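Local coordinates for alpha-glucosidase YIHQ (Escherichia coli, PDB 5AEG), which hydrolyses the alpha-glycosidic bond of sulfoquinovosyl diacylglycerides and of simple sulfoquinovosides, releasing sulfoquinovose for sulfoglycolysis, at residues 160-163 against 164-167; 232-235 against 236-240; 239-242 against 243-247; 514-518 against 519-523; 628-632 against 633-637. All coordinates share one frame; numbering follows the deposited sequence.

Overall arrangement
The five contacts are local, each within a helix, at a helix end or round a turn. Interactions 2 and 3 follow one another along helix 232-243; they share L239 and T240, their centres are about 9 Å apart, and R245 NH2 reaches back to E237 O. Interactions 1 and 4 come from the N-terminal galactose mutarotase-like and the TIM-barrel domains yet touch, V163 CG2 packing at 3.9 Å on M514 SD. They lie nearest the active centre: A167 is about 9 Å, side chain to side chain, from D472, the probable proton donor, and R516 about 5 Å from the substrate-binding H537. Interaction 5, in the C-terminal domain, approaches interaction 4 to about 10 Å between nearest atoms.

Interaction 1 of 5, residues 160-163 against 164-167; sequences QTYV and TWQA
Y162 and Q166 stack flat on each other: the phenol ring and the terminal amide are only 13° apart in plane, and Q166 OE1 lies over one ring face, 3.4 Å from Y162 CE2 and displaced toward the rim. The aliphatic part of Q166 joins in, its CG standing 4.1 Å from the ring centroid of Y162, close to the ring normal, as a CH-pi contact. W165 reaches the same phenol from another direction, with CE3 3.8 Å from Y162 CE1 and neither ring squarely facing the other. This meeting depends on Y162 placing CG anti to its own nitrogen (chi1 -180°), which carries the ring alongside the following turn.

These residues form the first turns of helix 162-169 in the N-terminal galactose mutarotase-like domain. Q166 N donates to Y162 O at 2.9 Å in a nearly straight bond, and A167 N donates to V163 O at the same length, while the bond from W165 N to T161 O is stretched to 3.3 Å. T161 holds the N-cap position, but its hydroxyl makes no capping bond to the helix. Instead T161 OG1 lies 2.7 Å from T164 OG1, and both hydroxyls are hydrogen-bonded to the carbonyl of N158, so the loop before the helix is pinned where the first turn begins.

Further out, V163 packs against V155, N474 and M514, and Q166 touches F512. The V163 side chain is about 8 Å from a bound calcium ion, whose site includes D472, the probable proton donor of the active site.

Interaction 2 of 5, residues 232-235 against 236-240; sequences YISL and LEKLT
L239 N donates to L235 O at 2.8 Å, the shortest of four successive i to i+4 backbone bonds that define the start of helix 232-243. The other three are L236 N to Y232 O (2.9 Å), E237 N to I233 O (3.1 Å) and K238 N to S234 O (3.0 Å). Their N-H...O angles run from 147° to 165°, as expected of a regular alpha helix. One turn on, L236 O is gripped twice by the same residue: T240 N and T240 OG1 both donate to it, the hydroxyl at 2.8 Å. The threonine side chain is thereby folded back against its own helix rather than turned outward.

Among the side chains, K238 runs past S234. CG of K238 sits anti to the carbonyl carbon (chi1 -73°) and the rest of the chain is extended, which sends it back along the helix until CE comes 3.8 Å from S234 OG. The ammonium group then hydrogen-bonds C228 O, tying the helix to the end of strand 221-228.

Outward from here the helix is laid against two strands: L235 touches V188 of strand 186-189, and L235, K238 and L239 all touch Y194 of strand 193-197. At the first turn the Y232 ring meets F591 edge-to-face, and Y232 N bonds E595 OE2, joining the helix to the 591-595 region. Within the helix, L236 leans its branch point over the carbonyl one turn back, with CG 3.4 Å from Y232 O.

Interaction 3 of 5, residues 239-242 against 243-247; sequences LTAL and LGRQP
L243 lays its branched end across that of L239 one turn earlier, CD1 of L243 standing 3.6 Å from CD1 of L239. Its backbone is still in register with the helix, since L243 N donates to L239 O at 2.8 Å. L239 and L242 rest on Y194 of strand 193-197, and the chain leaves toward barrel strand 257-260. Helix 232-243 stops at the next residue: G244 N bonds T240 O at 2.9 Å, but G244 turns to a phi of 134°. A side chain at these angles would collide with L243 O, which glycine avoids.

The turn brings R245 back beside the helix. Its chain is extended from CG to NE and crosses T240 at about a right angle, CG resting 3.7 Å from T240 CB. NE then donates to T240 OG1 at 3.0 Å and 158°, the oxygen lying in the guanidinium plane. NH2 reaches further back to E237 O, and A241 CA sits over one guanidinium face. Replacing R245 by an alanine would probably leave E237 O and T240 OG1 without this clamp and set the segment after G244 freer to move.

Because T240 OG1 gives its proton to L236 O, it meets the arginine as an acceptor, which fixes the hydroxyl's direction. An arginine at this C-terminal end would probably also interact favourably with the helix dipole.

Interaction 4 of 5, residues 514-518 against 519-523; sequences MKRSK and ELLLR
S517 OG accepts from L520 N at 3.0 Å and 163°, a capping bond to a first-turn amide that the helix itself cannot serve. The hydroxyl gets there because chi1 of 68° sets OG between the backbone nitrogen and carbonyl carbon, which also puts it 3.5 Å from L520 CB. S517 works with its backbone as well: L521 N donates to S517 O at 3.0 Å, and L522 N follows with a bond of equal length to K518 O.

S517 is therefore the N-cap of helix 518-528. In the family's TIM barrel this helix connects parallel strands 501-505 and 534-536, so the pair of strands and helix make a beta-alpha-beta unit, and the segment 514-518 is part of the loop leading into the helix. R516, just before the cap, folds its aliphatic portion over the helix start: CD lies 3.9 Å from L521 CD1, and CG 4.2 Å from L520 CD2. A bend at chi3 then turns the guanidinium off the extended path of the chain, into a set of oxygens that includes the carbonyls of G506, G507, W546 and H537. H537 binds the substrate, so R516 ties the helix start to the backbone of a substrate-binding residue.

On another side of the turn K518 passes obliquely over L522, its CG 4.1 Å from L522 CD1, and its ammonium forms salt bridges with E553 and D551. L521 and L522 both pack on T554 of helix 552-567, while E519 OE2 takes a hydrogen bond from G622 N.

Interaction 5 of 5, residues 628-632 against 633-637; sequences LYLPE and DNWVH
A short turn at 631-634 joins strand 625-630 to strand 635-637 in the C-terminal domain, and W635 packs back across it onto L630 and P631. The indole NE1 donates to P631 O at 2.9 Å with an angle of 154°; the oxygen lies almost in the ring plane at its edge, so the bond, with contacts on both faces, restrains the indole. Over one face sits L630 CD2, 4.1 Å from the centroid of the five-membered ring and 10° off its normal, a CH-pi contact. L630 CB adds a 3.8 Å approach to W635 CD1, and P631 CG lies 3.9 Å from W635 CZ2. D633 CB occupies the opposite face near the rim, so the ring is sandwiched within its own turn.

D633 also steadies the turn: its OD1 takes the amide of N634 at 2.8 Å through the anti lone pair, while OD2 bonds the Y594 hydroxyl and forms a salt bridge with R663. A leucine in place of W635 would probably leave P631 O without its indole donor and open a gap beside L630.

The two strands pair with different neighbours, L630 with G647 and V636 with Y662, while L630 and W635 both pack on L614 of strand 613-615. Such a turn between sheets around a buried core is consistent with the beta-sandwich form of the family 31 C-terminal domain.

Interaction 1 of 5, residues 160-163 against 164-167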
# COMPACT_ATOMS: atom_id res chain seq x y z
N GLN A 160 19.08 -7.87 11.50
CA GLN A 160 19.85 -9.09 11.49
C GLN A 160 20.09 -9.71 10.15
O GLN A 160 20.60 -10.80 10.12
CB GLN A 160 19.22 -10.09 12.46
CG GLN A 160 19.14 -9.40 13.82
CD GLN A 160 19.11 -10.39 14.91
OE1 GLN A 160 20.02 -10.44 15.72
NE2 GLN A 160 18.10 -11.23 14.91
N THR A 161 19.79 -9.04 9.04
CA THR A 161 20.19 -9.60 7.75
C THR A 161 21.24 -8.73 7.11
O THR A 161 21.30 -7.51 7.32
CB THR A 161 18.98 -9.83 6.79
OG1 THR A 161 18.45 -8.58 6.36
CG2 THR A 161 17.97 -10.65 7.45
N TYR A 162 22.07 -9.38 6.33
CA TYR A 162 23.27 -8.75 5.76
C TYR A 162 23.00 -7.63 4.82
O TYR A 162 23.62 -6.55 4.87
CB TYR A 162 24.12 -9.87 5.12
CG TYR A 162 25.40 -9.41 4.49
CD1 TYR A 162 26.33 -8.67 5.22
CD2 TYR A 162 25.73 -9.79 3.18
CE1 TYR A 162 27.50 -8.25 4.65
CE2 TYR A 162 26.93 -9.37 2.60
CZ TYR A 162 27.80 -8.61 3.35
OH TYR A 162 28.97 -8.14 2.85
N VAL A 163 21.98 -7.79 3.99
CA VAL A 163 21.64 -6.74 3.04
C VAL A 163 21.20 -5.45 3.78
O VAL A 163 21.47 -4.31 3.37
CB VAL A 163 20.58 -7.27 2.04
CG1 VAL A 163 19.92 -6.17 1.27
CG2 VAL A 163 21.27 -8.25 1.06
N THR A 164 20.45 -5.66 4.85
CA THR A 164 19.97 -4.49 5.64
C THR A 164 21.19 -3.69 6.20
O THR A 164 21.21 -2.42 6.12
CB THR A 164 19.09 -4.94 6.78
OG1 THR A 164 18.10 -5.88 6.28
CG2 THR A 164 18.45 -3.74 7.48
N TRP A 165 22.15 -4.41 6.70
CA TRP A 165 23.37 -3.80 7.28
C TRP A 165 24.13 -3.05 6.22
O TRP A 165 24.56 -1.88 6.40
CB TRP A 165 24.24 -4.85 7.96
CG TRP A 165 25.57 -4.26 8.37
CD1 TRP A 165 25.81 -3.51 9.46
CD2 TRP A 165 26.81 -4.36 7.66
NE1 TRP A 165 27.14 -3.09 9.47
CE2 TRP A 165 27.77 -3.60 8.38
CE3 TRP A 165 27.20 -4.99 6.49
CZ2 TRP A 165 29.11 -3.47 7.94
CZ3 TRP A 165 28.55 -4.86 6.05
CH2 TRP A 165 29.47 -4.08 6.79
N GLN A 166 24.30 -3.69 5.06
CA GLN A 166 24.90 -2.99 3.91
C GLN A 166 24.19 -1.69 3.47
O GLN A 166 24.83 -0.61 3.27
CB GLN A 166 25.00 -3.92 2.70
CG GLN A 166 25.92 -5.08 2.87
CD GLN A 166 25.94 -5.97 1.64
OE1 GLN A 166 25.03 -6.77 1.40
NE2 GLN A 166 26.89 -5.73 0.80
N ALA A 167 22.85 -1.75 3.37
CA ALA A 167 22.08 -0.59 2.94
C ALA A 167 22.19 0.51 4.03
O ALA A 167 22.18 1.66 3.71
CB ALA A 167 20.62 -1.00 2.74

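Interaction 2 of 5, residues 232-235 against 236-240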
# COMPACT_ATOMS: atom_id res chain seq x y z
N TYR A 232 -16.38 -9.49 10.01
CA TYR A 232 -15.28 -8.70 9.34
C TYR A 232 -15.68 -8.19 8.02
O TYR A 232 -15.33 -7.06 7.65
CB TYR A 232 -13.92 -9.51 9.25
CG TYR A 232 -13.43 -9.81 10.60
CD1 TYR A 232 -12.86 -8.79 11.40
CD2 TYR A 232 -13.55 -11.06 11.14
CE1 TYR A 232 -12.48 -9.04 12.72
CE2 TYR A 232 -13.16 -11.32 12.43
CZ TYR A 232 -12.61 -10.31 13.22
OH TYR A 232 -12.29 -10.59 14.50
N ILE A 233 -16.40 -9.02 7.24
CA ILE A 233 -16.88 -8.58 5.97
C ILE A 233 -17.76 -7.32 6.06
O ILE A 233 -17.63 -6.37 5.25
CB ILE A 233 -17.63 -9.76 5.25
CG1 ILE A 233 -16.59 -10.76 4.75
CG2 ILE A 233 -18.51 -9.27 4.14
CD1 ILE A 233 -17.19 -12.04 4.26
N SER A 234 -18.67 -7.32 7.05
CA SER A 234 -19.50 -6.13 7.29
C SER A 234 -18.62 -4.94 7.75
O SER A 234 -18.83 -3.82 7.38
CB SER A 234 -20.59 -6.44 8.38
OG SER A 234 -21.33 -5.26 8.55
N LEU A 235 -17.66 -5.25 8.60
CA LEU A 235 -16.75 -4.23 9.09
C LEU A 235 -16.03 -3.52 7.93
O LEU A 235 -15.97 -2.29 7.90
CB LEU A 235 -15.84 -4.81 10.14
CG LEU A 235 -15.04 -3.75 10.90
CD1 LEU A 235 -15.98 -2.89 11.76
CD2 LEU A 235 -13.98 -4.40 11.74
N LEU A 236 -15.62 -4.26 6.91
CA LEU A 236 -14.89 -3.69 5.77
C LEU A 236 -15.78 -2.91 4.87
O LEU A 236 -15.38 -1.89 4.30
CB LEU A 236 -14.07 -4.79 4.98
CG LEU A 236 -12.93 -5.46 5.77
CD1 LEU A 236 -12.26 -6.43 4.86
CD2 LEU A 236 -11.89 -4.48 6.25
N GLU A 237 -17.03 -3.35 4.73
CA GLU A 237 -18.05 -2.54 4.10
C GLU A 237 -18.22 -1.19 4.83
O GLU A 237 -18.27 -0.17 4.18
CB GLU A 237 -19.39 -3.31 3.99
CG GLU A 237 -20.44 -2.48 3.28
CD GLU A 237 -21.76 -3.20 3.09
OE1 GLU A 237 -22.01 -4.20 3.79
OE2 GLU A 237 -22.55 -2.72 2.25
N LYS A 238 -18.27 -1.19 6.15
CA LYS A 238 -18.37 0.08 6.90
C LYS A 238 -17.13 0.91 6.75
O LYS A 238 -17.18 2.10 6.47
CB LYS A 238 -18.68 -0.21 8.38
CG LYS A 238 -20.14 -0.66 8.49
CD LYS A 238 -20.45 -1.16 9.88
CE LYS A 238 -21.87 -1.77 9.97
NZ LYS A 238 -22.18 -1.85 11.42
N LEU A 239 -15.97 0.25 6.80
CA LEU A 239 -14.72 1.01 6.73
C LEU A 239 -14.54 1.69 5.41
O LEU A 239 -14.12 2.91 5.33
CB LEU A 239 -13.50 0.11 7.09
CG LEU A 239 -12.13 0.80 7.03
CD1 LEU A 239 -11.99 1.94 8.07
CD2 LEU A 239 -11.08 -0.23 7.36
N THR A 240 -14.86 0.98 4.34
CA THR A 240 -14.81 1.55 3.03
C THR A 240 -15.94 2.56 2.71
O THR A 240 -15.75 3.41 1.83
CB THR A 240 -14.73 0.48 1.89
OG1 THR A 240 -15.86 -0.39 1.95
CG2 THR A 240 -13.45 -0.40 2.04
O HOH W 1 -22.27 -3.82 6.82

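Interaction 3 of 5, residues 239-242 against 243-247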
# COMPACT_ATOMS: atom_id res chain seq x y z
N LEU A 239 -15.97 0.25 6.80
CA LEU A 239 -14.72 1.01 6.73
C LEU A 239 -14.54 1.69 5.41
O LEU A 239 -14.12 2.91 5.33
CB LEU A 239 -13.50 0.11 7.09
CG LEU A 239 -12.13 0.80 7.03
CD1 LEU A 239 -11.99 1.94 8.07
CD2 LEU A 239 -11.08 -0.23 7.36
N THR A 240 -14.86 0.98 4.34
CA THR A 240 -14.81 1.55 3.03
C THR A 240 -15.94 2.56 2.71
O THR A 240 -15.75 3.41 1.83
CB THR A 240 -14.73 0.48 1.89
OG1 THR A 240 -15.86 -0.39 1.95
CG2 THR A 240 -13.45 -0.40 2.04
N ALA A 241 -17.09 2.47 3.38
CA ALA A 241 -18.09 3.59 3.29
C ALA A 241 -17.52 4.87 3.85
O ALA A 241 -17.80 5.91 3.35
CB ALA A 241 -19.41 3.21 4.02
N LEU A 242 -16.61 4.74 4.79
CA LEU A 242 -15.91 5.88 5.39
C LEU A 242 -14.75 6.37 4.53
O LEU A 242 -14.63 7.54 4.24
CB LEU A 242 -15.41 5.49 6.77
CG LEU A 242 -14.63 6.61 7.48
CD1 LEU A 242 -15.43 7.89 7.66
CD2 LEU A 242 -14.09 6.12 8.81
N LEU A 243 -13.89 5.47 4.11
CA LEU A 243 -12.63 5.89 3.44
C LEU A 243 -12.70 6.01 1.95
O LEU A 243 -11.90 6.74 1.35
CB LEU A 243 -11.54 4.93 3.78
CG LEU A 243 -11.21 4.59 5.26
CD1 LEU A 243 -10.18 3.45 5.34
CD2 LEU A 243 -10.76 5.79 6.02
N GLY A 244 -13.54 5.19 1.32
CA GLY A 244 -13.58 5.12 -0.14
C GLY A 244 -13.59 3.68 -0.63
O GLY A 244 -13.08 2.80 0.10
N ARG A 245 -14.17 3.47 -1.82
CA ARG A 245 -14.11 2.23 -2.57
C ARG A 245 -13.48 2.48 -3.92
O ARG A 245 -13.63 3.53 -4.49
CB ARG A 245 -15.47 1.63 -2.77
CG ARG A 245 -16.03 1.17 -1.46
CD ARG A 245 -17.40 0.50 -1.48
NE ARG A 245 -17.89 0.24 -0.14
CZ ARG A 245 -19.10 0.55 0.31
NH1 ARG A 245 -20.01 1.03 -0.51
NH2 ARG A 245 -19.39 0.35 1.56
N GLN A 246 -12.74 1.48 -4.42
CA GLN A 246 -12.03 1.62 -5.67
C GLN A 246 -12.96 1.33 -6.86
O GLN A 246 -13.90 0.60 -6.73
CB GLN A 246 -10.90 0.56 -5.74
CG GLN A 246 -9.78 0.75 -4.68
CD GLN A 246 -9.97 -0.09 -3.46
OE1 GLN A 246 -9.92 -1.33 -3.52
NE2 GLN A 246 -10.27 0.57 -2.32
N PRO A 247 -12.63 1.82 -8.00
CA PRO A 247 -13.37 1.42 -9.20
C PRO A 247 -13.17 -0.01 -9.57
O PRO A 247 -12.16 -0.66 -9.19
CB PRO A 247 -12.78 2.34 -10.30
CG PRO A 247 -12.08 3.43 -9.59
CD PRO A 247 -11.59 2.81 -8.29

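Interaction 4 of 5, residues 514-518 against 519-523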
# COMPACT_ATOMS: atom_id res chain seq x y z
N MET A 514 22.77 -8.78 -4.95
CA MET A 514 21.53 -9.50 -5.15
C MET A 514 21.28 -9.47 -6.66
O MET A 514 21.40 -8.43 -7.28
CB MET A 514 20.37 -8.80 -4.43
CG MET A 514 20.42 -8.93 -2.97
SD MET A 514 19.02 -8.15 -2.09
CE MET A 514 19.02 -6.48 -2.69
N LYS A 515 20.92 -10.60 -7.26
CA LYS A 515 20.53 -10.67 -8.66
C LYS A 515 19.39 -11.69 -8.77
O LYS A 515 19.41 -12.73 -8.13
CB LYS A 515 21.71 -11.20 -9.45
CG LYS A 515 23.03 -10.40 -9.33
CD LYS A 515 24.08 -11.10 -10.23
CE LYS A 515 25.25 -10.22 -10.59
NZ LYS A 515 25.63 -9.33 -9.48
N ARG A 516 18.45 -11.41 -9.63
CA ARG A 516 17.24 -12.23 -9.76
C ARG A 516 17.52 -13.50 -10.53
O ARG A 516 17.94 -13.42 -11.67
CB ARG A 516 16.18 -11.51 -10.54
CG ARG A 516 14.82 -12.19 -10.46
CD ARG A 516 13.89 -11.65 -11.51
NE ARG A 516 13.46 -10.23 -11.29
CZ ARG A 516 13.44 -9.30 -12.18
NH1 ARG A 516 13.78 -9.56 -13.46
NH2 ARG A 516 12.98 -8.11 -11.87
N SER A 517 17.34 -14.63 -9.89
CA SER A 517 17.47 -15.95 -10.58
C SER A 517 16.23 -16.24 -11.45
O SER A 517 15.09 -15.66 -11.29
CB SER A 517 17.69 -17.04 -9.54
OG SER A 517 16.52 -17.22 -8.75
N LYS A 518 16.44 -17.15 -12.39
CA LYS A 518 15.32 -17.74 -13.09
C LYS A 518 14.32 -18.36 -12.13
O LYS A 518 13.12 -18.16 -12.32
CB LYS A 518 15.83 -18.84 -14.02
CG LYS A 518 14.77 -19.55 -14.84
CD LYS A 518 15.52 -20.39 -15.90
CE LYS A 518 14.64 -21.50 -16.45
NZ LYS A 518 15.46 -22.32 -17.47
N GLU A 519 14.78 -19.10 -11.15
CA GLU A 519 13.90 -19.75 -10.21
C GLU A 519 13.02 -18.70 -9.49
O GLU A 519 11.82 -18.92 -9.36
CB GLU A 519 14.67 -20.56 -9.19
CG GLU A 519 13.81 -21.34 -8.23
CD GLU A 519 14.56 -21.91 -7.07
OE1 GLU A 519 15.76 -21.85 -7.08
OE2 GLU A 519 13.93 -22.50 -6.15
N LEU A 520 13.60 -17.59 -9.04
CA LEU A 520 12.79 -16.50 -8.38
C LEU A 520 11.76 -15.92 -9.33
O LEU A 520 10.59 -15.75 -8.96
CB LEU A 520 13.71 -15.45 -7.75
CG LEU A 520 12.97 -14.35 -6.98
CD1 LEU A 520 12.22 -15.00 -5.80
CD2 LEU A 520 14.00 -13.33 -6.46
N LEU A 521 12.14 -15.62 -10.58
CA LEU A 521 11.22 -15.11 -11.52
C LEU A 521 10.03 -16.05 -11.71
O LEU A 521 8.91 -15.61 -11.76
CB LEU A 521 11.88 -14.87 -12.90
CG LEU A 521 11.04 -14.17 -13.94
CD1 LEU A 521 10.71 -12.71 -13.50
CD2 LEU A 521 11.78 -14.09 -15.28
N LEU A 522 10.29 -17.33 -11.90
CA LEU A 522 9.24 -18.31 -12.18
C LEU A 522 8.34 -18.56 -10.98
O LEU A 522 7.12 -18.62 -11.15
CB LEU A 522 9.85 -19.64 -12.70
CG LEU A 522 10.71 -19.50 -13.97
CD1 LEU A 522 10.92 -20.86 -14.60
CD2 LEU A 522 10.21 -18.57 -15.01
N ARG A 523 8.90 -18.64 -9.79
CA ARG A 523 8.07 -18.74 -8.59
C ARG A 523 7.20 -17.46 -8.38
O ARG A 523 6.07 -17.54 -7.92
CB ARG A 523 8.95 -18.93 -7.40
CG ARG A 523 9.46 -20.32 -7.24
CD ARG A 523 8.40 -21.33 -6.93
NE ARG A 523 9.06 -22.55 -6.42
CZ ARG A 523 8.49 -23.76 -6.33
NH1 ARG A 523 7.25 -23.91 -6.71
NH2 ARG A 523 9.18 -24.80 -5.85

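Interaction 5 of 5, residues 628-632 against 633-637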
# COMPACT_ATOMS: atom_id res chain seq x y z
N LEU A 628 1.31 -25.66 4.39
CA LEU A 628 0.39 -24.57 4.56
C LEU A 628 -0.76 -25.11 5.39
O LEU A 628 -0.76 -26.32 5.75
CB LEU A 628 -0.15 -24.12 3.21
CG LEU A 628 -0.85 -25.22 2.44
CD1 LEU A 628 -2.18 -24.69 1.96
CD2 LEU A 628 0.02 -25.72 1.28
N TYR A 629 -1.71 -24.24 5.65
CA TYR A 629 -2.85 -24.54 6.49
C TYR A 629 -4.13 -24.49 5.71
O TYR A 629 -4.44 -23.50 5.08
CB TYR A 629 -2.90 -23.55 7.73
CG TYR A 629 -4.08 -23.86 8.60
CD1 TYR A 629 -4.08 -25.02 9.44
CD2 TYR A 629 -5.22 -23.10 8.55
CE1 TYR A 629 -5.19 -25.31 10.28
CE2 TYR A 629 -6.34 -23.40 9.37
CZ TYR A 629 -6.31 -24.55 10.19
OH TYR A 629 -7.47 -24.80 10.97
N LEU A 630 -4.96 -25.55 5.81
CA LEU A 630 -6.30 -25.47 5.29
C LEU A 630 -7.34 -25.39 6.42
O LEU A 630 -7.28 -26.23 7.35
CB LEU A 630 -6.60 -26.73 4.44
CG LEU A 630 -5.71 -26.95 3.20
CD1 LEU A 630 -6.05 -28.32 2.49
CD2 LEU A 630 -5.88 -25.85 2.21
N PRO A 631 -8.21 -24.38 6.38
CA PRO A 631 -9.28 -24.37 7.35
C PRO A 631 -10.31 -25.51 6.94
O PRO A 631 -10.17 -26.18 5.86
CB PRO A 631 -9.92 -23.02 7.19
CG PRO A 631 -9.77 -22.75 5.68
CD PRO A 631 -8.49 -23.45 5.28
N GLU A 632 -11.26 -25.78 7.82
CA GLU A 632 -12.18 -26.90 7.60
C GLU A 632 -13.13 -26.64 6.45
O GLU A 632 -13.97 -25.74 6.49
CB GLU A 632 -12.97 -27.24 8.92
CG GLU A 632 -13.59 -28.67 8.88
CD GLU A 632 -12.54 -29.77 8.64
OE1 GLU A 632 -11.75 -30.17 9.57
OE2 GLU A 632 -12.46 -30.25 7.47
N ASP A 633 -12.93 -27.39 5.37
CA ASP A 633 -13.73 -27.24 4.19
C ASP A 633 -13.33 -28.41 3.34
O ASP A 633 -12.42 -29.15 3.64
CB ASP A 633 -13.53 -25.88 3.43
CG ASP A 633 -14.78 -25.35 2.82
OD1 ASP A 633 -15.55 -26.17 2.31
OD2 ASP A 633 -15.03 -24.10 2.76
N ASN A 634 -14.06 -28.58 2.27
CA ASN A 634 -13.68 -29.59 1.25
C ASN A 634 -12.85 -28.92 0.14
O ASN A 634 -13.41 -28.25 -0.70
CB ASN A 634 -14.92 -30.29 0.76
CG ASN A 634 -15.47 -31.25 1.89
OD1 ASN A 634 -14.72 -32.07 2.55
ND2 ASN A 634 -16.69 -31.05 2.20
N TRP A 635 -11.57 -29.17 0.20
CA TRP A 635 -10.55 -28.52 -0.66
C TRP A 635 -10.15 -29.47 -1.74
O TRP A 635 -10.11 -30.68 -1.54
CB TRP A 635 -9.36 -28.10 0.19
CG TRP A 635 -9.68 -26.98 1.11
CD1 TRP A 635 -9.84 -27.09 2.45
CD2 TRP A 635 -9.97 -25.61 0.78
NE1 TRP A 635 -10.11 -25.89 2.97
CE2 TRP A 635 -10.28 -24.97 1.96
CE3 TRP A 635 -10.00 -24.87 -0.41
CZ2 TRP A 635 -10.57 -23.65 2.02
CZ3 TRP A 635 -10.25 -23.55 -0.34
CH2 TRP A 635 -10.56 -22.95 0.86
N VAL A 636 -9.90 -28.92 -2.93
CA VAL A 636 -9.36 -29.67 -4.05
C VAL A 636 -8.09 -29.01 -4.56
O VAL A 636 -8.14 -27.80 -4.86
CB VAL A 636 -10.39 -29.67 -5.21
CG1 VAL A 636 -9.87 -30.53 -6.33
CG2 VAL A 636 -11.70 -30.20 -4.71
N HIS A 637 -6.99 -29.73 -4.53
CA HIS A 637 -5.73 -29.24 -5.08
C HIS A 637 -5.88 -28.96 -6.59
O HIS A 637 -6.29 -29.86 -7.37
CB HIS A 637 -4.64 -30.22 -4.75
CG HIS A 637 -3.27 -29.84 -5.20
ND1 HIS A 637 -2.60 -30.51 -6.21
CD2 HIS A 637 -2.45 -28.83 -4.82
CE1 HIS A 637 -1.42 -29.94 -6.40
NE2 HIS A 637 -1.29 -28.95 -5.55
O HOH W 2 -14.25 -30.82 5.67